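Local atomic coordinates of succinylglutamate desuccinylase (Chromobacterium violaceum, PDB entry 1YW4), a protein that probably hydrolyses N-succinyl-L-glutamate to succinate and L-glutamate with one zinc ion per subunit, the fifth and last step of arginine degradation by the AST pathway. Residues V49-G54 with L144-H149; L85-N90 with A126-L131. One frame throughout, in Å; residues are numbered along the deposited sequence.

Interaction 1. Residues V49-G54 with L144-H149. With ZN (zinc ion), chain C.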
loop_
_atom_site.group_PDB
_atom_site.type_symbol
_atom_site.label_atom_id
_atom_site.label_comp_id
_atom_site.label_asym_id
_atom_site.label_seq_id
_atom_site.Cartn_x
_atom_site.Cartn_y
_atom_site.Cartn_z
ATOM N N VAL A 49 -20.056 -1.126 -25.283
ATOM C CA VAL A 49 -19.559 -2.276 -24.551
ATOM C C VAL A 49 -18.777 -3.249 -25.415
ATOM O O VAL A 49 -19.239 -3.654 -26.471
ATOM C CB VAL A 49 -20.733 -3.011 -23.861
ATOM C CG1 VAL A 49 -20.245 -4.277 -23.181
ATOM C CG2 VAL A 49 -21.376 -2.080 -22.830
ATOM N N LEU A 50 -17.572 -3.596 -24.964
ATOM C CA LEU A 50 -16.725 -4.554 -25.668
ATOM C C LEU A 50 -16.603 -5.795 -24.794
ATOM O O LEU A 50 -16.117 -5.715 -23.668
ATOM C CB LEU A 50 -15.327 -3.974 -25.913
ATOM C CG LEU A 50 -14.283 -4.964 -26.453
ATOM C CD1 LEU A 50 -14.798 -5.580 -27.741
ATOM C CD2 LEU A 50 -12.947 -4.258 -26.696
ATOM N N LEU A 51 -17.075 -6.931 -25.292
ATOM C CA LEU A 51 -16.959 -8.179 -24.554
ATOM C C LEU A 51 -16.060 -9.101 -25.374
ATOM O O LEU A 51 -16.374 -9.448 -26.514
ATOM C CB LEU A 51 -18.318 -8.855 -24.371
ATOM C CG LEU A 51 -19.457 -8.075 -23.684
ATOM C CD1 LEU A 51 -20.686 -8.984 -23.593
ATOM C CD2 LEU A 51 -19.032 -7.614 -22.299
ATOM N N SER A 52 -14.933 -9.481 -24.800
ATOM C CA SER A 52 -14.046 -10.383 -25.502
ATOM C C SER A 52 -13.961 -11.664 -24.679
ATOM O O SER A 52 -13.956 -11.627 -23.447
ATOM C CB SER A 52 -12.667 -9.742 -25.697
ATOM O OG SER A 52 -12.093 -9.338 -24.469
ATOM N N CYS A 53 -13.951 -12.800 -25.368
ATOM C CA CYS A 53 -13.870 -14.093 -24.702
ATOM C C CYS A 53 -13.065 -15.021 -25.585
ATOM O O CYS A 53 -12.857 -14.732 -26.759
ATOM C CB CYS A 53 -15.270 -14.673 -24.478
ATOM S SG CYS A 53 -16.267 -14.860 -25.967
ATOM N N GLY A 54 -12.594 -16.131 -25.030
ATOM C CA GLY A 54 -11.821 -17.038 -25.850
ATOM C C GLY A 54 -10.447 -16.503 -26.221
ATOM O O GLY A 54 -9.889 -16.920 -27.232
ATOM N N LEU A 144 -16.815 0.645 -22.107
ATOM C CA LEU A 144 -16.608 -0.485 -21.208
ATOM C C LEU A 144 -16.110 -1.751 -21.899
ATOM O O LEU A 144 -16.668 -2.184 -22.902
ATOM C CB LEU A 144 -17.919 -0.794 -20.481
ATOM C CG LEU A 144 -18.587 0.363 -19.732
ATOM C CD1 LEU A 144 -19.976 -0.068 -19.264
ATOM C CD2 LEU A 144 -17.731 0.777 -18.557
ATOM N N HIS A 145 -15.068 -2.343 -21.329
ATOM C CA HIS A 145 -14.470 -3.556 -21.863
ATOM C C HIS A 145 -14.254 -4.618 -20.790
ATOM O O HIS A 145 -13.541 -4.388 -19.818
ATOM C CB HIS A 145 -13.128 -3.230 -22.516
ATOM C CG HIS A 145 -12.392 -4.436 -23.007
ATOM N ND1 HIS A 145 -13.028 -5.614 -23.340
ATOM C CD2 HIS A 145 -11.077 -4.637 -23.258
ATOM C CE1 HIS A 145 -12.136 -6.485 -23.777
ATOM N NE2 HIS A 145 -10.945 -5.917 -23.737
ATOM N N TYR A 146 -14.881 -5.773 -20.966
ATOM C CA TYR A 146 -14.718 -6.862 -20.022
ATOM C C TYR A 146 -14.149 -8.020 -20.815
ATOM O O TYR A 146 -14.777 -8.540 -21.744
ATOM C CB TYR A 146 -16.056 -7.255 -19.396
ATOM C CG TYR A 146 -16.749 -6.092 -18.724
ATOM C CD1 TYR A 146 -16.231 -5.521 -17.558
ATOM C CD2 TYR A 146 -17.888 -5.526 -19.290
ATOM C CE1 TYR A 146 -16.833 -4.404 -16.974
ATOM C CE2 TYR A 146 -18.501 -4.414 -18.720
ATOM C CZ TYR A 146 -17.970 -3.857 -17.566
ATOM O OH TYR A 146 -18.568 -2.747 -17.013
ATOM N N ASP A 147 -12.913 -8.366 -20.478
ATOM C CA ASP A 147 -12.235 -9.469 -21.124
ATOM C C ASP A 147 -12.492 -10.629 -20.160
ATOM O O ASP A 147 -11.980 -10.653 -19.041
ATOM C CB ASP A 147 -10.746 -9.154 -21.271
ATOM C CG ASP A 147 -10.007 -10.231 -22.021
ATOM O OD1 ASP A 147 -10.653 -10.888 -22.875
ATOM O OD2 ASP A 147 -8.796 -10.414 -21.761
ATOM N N LEU A 148 -13.318 -11.568 -20.610
ATOM C CA LEU A 148 -13.750 -12.722 -19.823
ATOM C C LEU A 148 -12.845 -13.953 -19.889
ATOM O O LEU A 148 -12.577 -14.471 -20.963
ATOM C CB LEU A 148 -15.166 -13.104 -20.261
ATOM C CG LEU A 148 -16.100 -11.914 -20.513
ATOM C CD1 LEU A 148 -17.520 -12.395 -20.853
ATOM C CD2 LEU A 148 -16.128 -11.043 -19.262
ATOM N N HIS A 149 -12.418 -14.430 -18.719
ATOM C CA HIS A 149 -11.529 -15.578 -18.615
ATOM C C HIS A 149 -11.975 -16.572 -17.541
ATOM O O HIS A 149 -12.827 -16.266 -16.704
ATOM C CB HIS A 149 -10.112 -15.105 -18.239
ATOM C CG HIS A 149 -9.441 -14.271 -19.287
ATOM N ND1 HIS A 149 -8.362 -14.722 -20.017
ATOM C CD2 HIS A 149 -9.673 -13.005 -19.707
ATOM C CE1 HIS A 149 -7.956 -13.773 -20.840
ATOM N NE2 HIS A 149 -8.736 -12.719 -20.672
HETATM ZN ZN ZN C . -7.300 -16.719 -19.454
HETATM O O HOH W 1 -13.476 -16.901 -22.387
HETATM O O HOH W 2 -7.254 -17.256 -17.188
#

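Interaction 2. Residues L85-N90 with A126-L131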
loop_
_atom_site.group_PDB
_atom_site.type_symbol
_atom_site.label_atom_id
_atom_site.label_comp_id
_atom_site.label_asym_id
_atom_site.label_seq_id
_atom_site.Cartn_x
_atom_site.Cartn_y
_atom_site.Cartn_z
ATOM N N LEU A 85 -19.825 -4.767 -29.119
ATOM C CA LEU A 85 -18.884 -5.466 -29.982
ATOM C C LEU A 85 -18.468 -6.749 -29.257
ATOM O O LEU A 85 -17.929 -6.695 -28.160
ATOM C CB LEU A 85 -17.652 -4.613 -30.252
ATOM C CG LEU A 85 -16.537 -5.305 -31.050
ATOM C CD1 LEU A 85 -17.070 -5.875 -32.364
ATOM C CD2 LEU A 85 -15.436 -4.290 -31.330
ATOM N N VAL A 86 -18.749 -7.898 -29.864
ATOM C CA VAL A 86 -18.372 -9.181 -29.288
ATOM C C VAL A 86 -17.192 -9.743 -30.075
ATOM O O VAL A 86 -17.196 -9.739 -31.314
ATOM C CB VAL A 86 -19.520 -10.212 -29.349
ATOM C CG1 VAL A 86 -19.023 -11.570 -28.868
ATOM C CG2 VAL A 86 -20.689 -9.753 -28.468
HETATM N N MSE A 87 -16.187 -10.208 -29.343
HETATM C CA MSE A 87 -15.010 -10.794 -29.955
HETATM C C MSE A 87 -14.696 -12.193 -29.441
HETATM O O MSE A 87 -14.469 -12.387 -28.249
HETATM C CB MSE A 87 -13.781 -9.935 -29.698
HETATM C CG MSE A 87 -13.766 -8.601 -30.367
HETATM SE SE MSE A 87 -12.132 -7.681 -29.966
HETATM C CE MSE A 87 -11.849 -6.727 -31.587
ATOM N N PHE A 88 -14.730 -13.172 -30.338
ATOM C CA PHE A 88 -14.344 -14.537 -30.004
ATOM C C PHE A 88 -12.884 -14.397 -30.449
ATOM O O PHE A 88 -12.557 -14.563 -31.622
ATOM C CB PHE A 88 -15.114 -15.538 -30.870
ATOM C CG PHE A 88 -16.592 -15.581 -30.571
ATOM C CD1 PHE A 88 -17.523 -15.186 -31.525
ATOM C CD2 PHE A 88 -17.044 -15.958 -29.307
ATOM C CE1 PHE A 88 -18.885 -15.159 -31.221
ATOM C CE2 PHE A 88 -18.409 -15.934 -28.989
ATOM C CZ PHE A 88 -19.328 -15.535 -29.946
ATOM N N ALA A 89 -12.032 -14.059 -29.487
ATOM C CA ALA A 89 -10.625 -13.740 -29.722
ATOM C C ALA A 89 -9.687 -14.684 -30.441
ATOM O O ALA A 89 -9.218 -14.371 -31.541
ATOM C CB ALA A 89 -9.993 -13.284 -28.418
ATOM N N ASN A 90 -9.381 -15.815 -29.830
ATOM C CA ASN A 90 -8.469 -16.750 -30.458
ATOM C C ASN A 90 -9.277 -17.878 -31.077
ATOM O O ASN A 90 -9.442 -18.931 -30.471
ATOM C CB ASN A 90 -7.490 -17.299 -29.415
ATOM C CG ASN A 90 -6.253 -17.890 -30.045
ATOM O OD1 ASN A 90 -6.297 -18.368 -31.175
ATOM N ND2 ASN A 90 -5.142 -17.866 -29.316
ATOM N N ALA A 126 -3.172 -7.936 -33.383
ATOM C CA ALA A 126 -3.120 -6.593 -33.972
ATOM C C ALA A 126 -4.458 -6.204 -34.594
ATOM O O ALA A 126 -4.891 -5.054 -34.506
ATOM C CB ALA A 126 -2.003 -6.515 -35.033
ATOM N N GLU A 127 -5.119 -7.178 -35.207
ATOM C CA GLU A 127 -6.420 -6.937 -35.818
ATOM C C GLU A 127 -7.444 -6.579 -34.734
ATOM O O GLU A 127 -8.247 -5.657 -34.901
ATOM C CB GLU A 127 -6.865 -8.182 -36.586
ATOM C CG GLU A 127 -8.274 -8.102 -37.154
ATOM C CD GLU A 127 -8.642 -9.335 -37.945
ATOM O OE1 GLU A 127 -8.769 -10.422 -37.350
ATOM O OE2 GLU A 127 -8.803 -9.222 -39.170
ATOM N N LEU A 128 -7.406 -7.306 -33.622
ATOM C CA LEU A 128 -8.334 -7.067 -32.519
ATOM C C LEU A 128 -8.101 -5.699 -31.873
ATOM O O LEU A 128 -9.057 -5.037 -31.442
ATOM C CB LEU A 128 -8.209 -8.185 -31.476
ATOM C CG LEU A 128 -8.585 -9.607 -31.938
ATOM C CD1 LEU A 128 -8.344 -10.576 -30.786
ATOM C CD2 LEU A 128 -10.049 -9.674 -32.397
ATOM N N GLU A 129 -6.837 -5.287 -31.782
ATOM C CA GLU A 129 -6.494 -3.979 -31.214
ATOM C C GLU A 129 -7.113 -2.899 -32.094
ATOM O O GLU A 129 -7.804 -1.997 -31.625
ATOM C CB GLU A 129 -4.967 -3.761 -31.191
ATOM C CG GLU A 129 -4.177 -4.693 -30.276
ATOM C CD GLU A 129 -2.744 -4.226 -30.055
ATOM O OE1 GLU A 129 -2.218 -3.488 -30.914
ATOM O OE2 GLU A 129 -2.137 -4.599 -29.028
ATOM N N THR A 130 -6.868 -3.007 -33.391
ATOM C CA THR A 130 -7.386 -2.032 -34.345
ATOM C C THR A 130 -8.914 -1.940 -34.299
ATOM O O THR A 130 -9.467 -0.848 -34.217
ATOM C CB THR A 130 -6.920 -2.389 -35.765
ATOM O OG1 THR A 130 -5.486 -2.404 -35.797
ATOM C CG2 THR A 130 -7.439 -1.383 -36.774
ATOM N N LEU A 131 -9.590 -3.088 -34.361
ATOM C CA LEU A 131 -11.045 -3.116 -34.302
ATOM C C LEU A 131 -11.557 -2.459 -33.019
ATOM O O LEU A 131 -12.482 -1.658 -33.061
ATOM C CB LEU A 131 -11.552 -4.558 -34.398
ATOM C CG LEU A 131 -11.710 -5.151 -35.809
ATOM C CD1 LEU A 131 -10.453 -4.916 -36.622
ATOM C CD2 LEU A 131 -12.009 -6.659 -35.717
#

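Interaction 1. Residues V49-G54 with L144-H149
Ser52 and Asp147 meet across two parallel neighbouring strands of the zinc-carboxypeptidase-like catalytic domain, where the Ser52 hydroxyl donates to the carboxylate over 2.6 Å from OG to OD1. Its OG approaches from above the carboxylate plane, and lies also at the His145 ring edge beside CE1. Along the backbone the ladder is made of four bonds: Leu50 N to Leu144 O, Tyr146 N to Leu50 O, Ser52 N to Tyr146 O and Leu148 N to Ser52 O. Leu50 O accepts a second hydrogen bond from His145 ND1, at 3.1 Å, with the donor above the carbonyl plane. This bond fixes the imidazole beside Leu50, whose CD2 sits over the ring centre at 3.6 Å in a CH-pi contact. On the other face of the sheet Leu51 CD2 reaches the Tyr146 ring edge at CD2, while helix 61-75 packs against Leu51 and Leu148. Beyond the Leu148 N to Ser52 O bond, one water joins Gly54 N to Leu148 O. Asp147 is also second shell to the metal: His149 NE2 donates to its OD2 at 2.6 Å, from above the carboxylate plane. His56 and Glu59 complete the protein ligands, and His149 ND1 binds the zinc ion at 2.3 Å.

Interaction 2. Residues L85-N90 with A126-L131
Strand 85-88, carrying Leu85 and Met87, runs antiparallel to helix 126-131, which bears Leu128 and Leu131, with axes 11.1 Å apart and 174° between their directions. That separation is bridged by side chains, chiefly by Met87, a selenomethionine in the crystal. Its CG stands anti to the carbonyl carbon (chi1 -68°), and the chain runs on extended through chi2 before bending at chi3 to bring the terminal methyl to the helix. There CE touches Leu128 CD2 at 3.5 Å and Leu131 CB at 3.6 Å, settling between two side chains that are three residues apart on the helix. The same methyl lies 3.3 Å from Leu128 O, so it meets backbone as well as side chain. The Met87 and Leu128 side chains run past one another in opposing senses, and SE lies 3.8 Å from Leu128 CD2. The other branch of Leu128 reaches Ala89, just past the strand, with CD1 4.0 Å from Ala89 CB. Leu85 adds only a loose approach of CD2 to Leu131 O. Nearby, Cys36 of the adjoining strand 36-39 touches Met87, Leu128 and Leu131. The side chains that meet are apolar and held by van der Waals contact, without a directional bond between the segments to fix their geometry; polar links from this strand end to helix 120-137 include Arg124 NE to Ala89 O and Asn90 ND2 to Glu121 OE1.

How the interactions relate
Interactions 1 and 2 have centres 10 Å apart within the catalytic domain and meet through strands 48-53 and 83-88, neighbours in the same sheet. Along the chain the order is 49-54, 85-90, 126-131, 144-149, so both segments of interaction 2 fall between those of interaction 1, and helix 120-137 precedes strand 143-151. The two also touch: Cys53 O and Gly54 O probably accept from Ala89 N and Asn90 N, while Cys53 SG packs on Phe88 CD2. In this catalytic domain the parallel pair thus ends near the zinc site, with His149 on strand 143-151 and His56 and Glu59 following strand 48-53, and the helix packs on the sheet beside it.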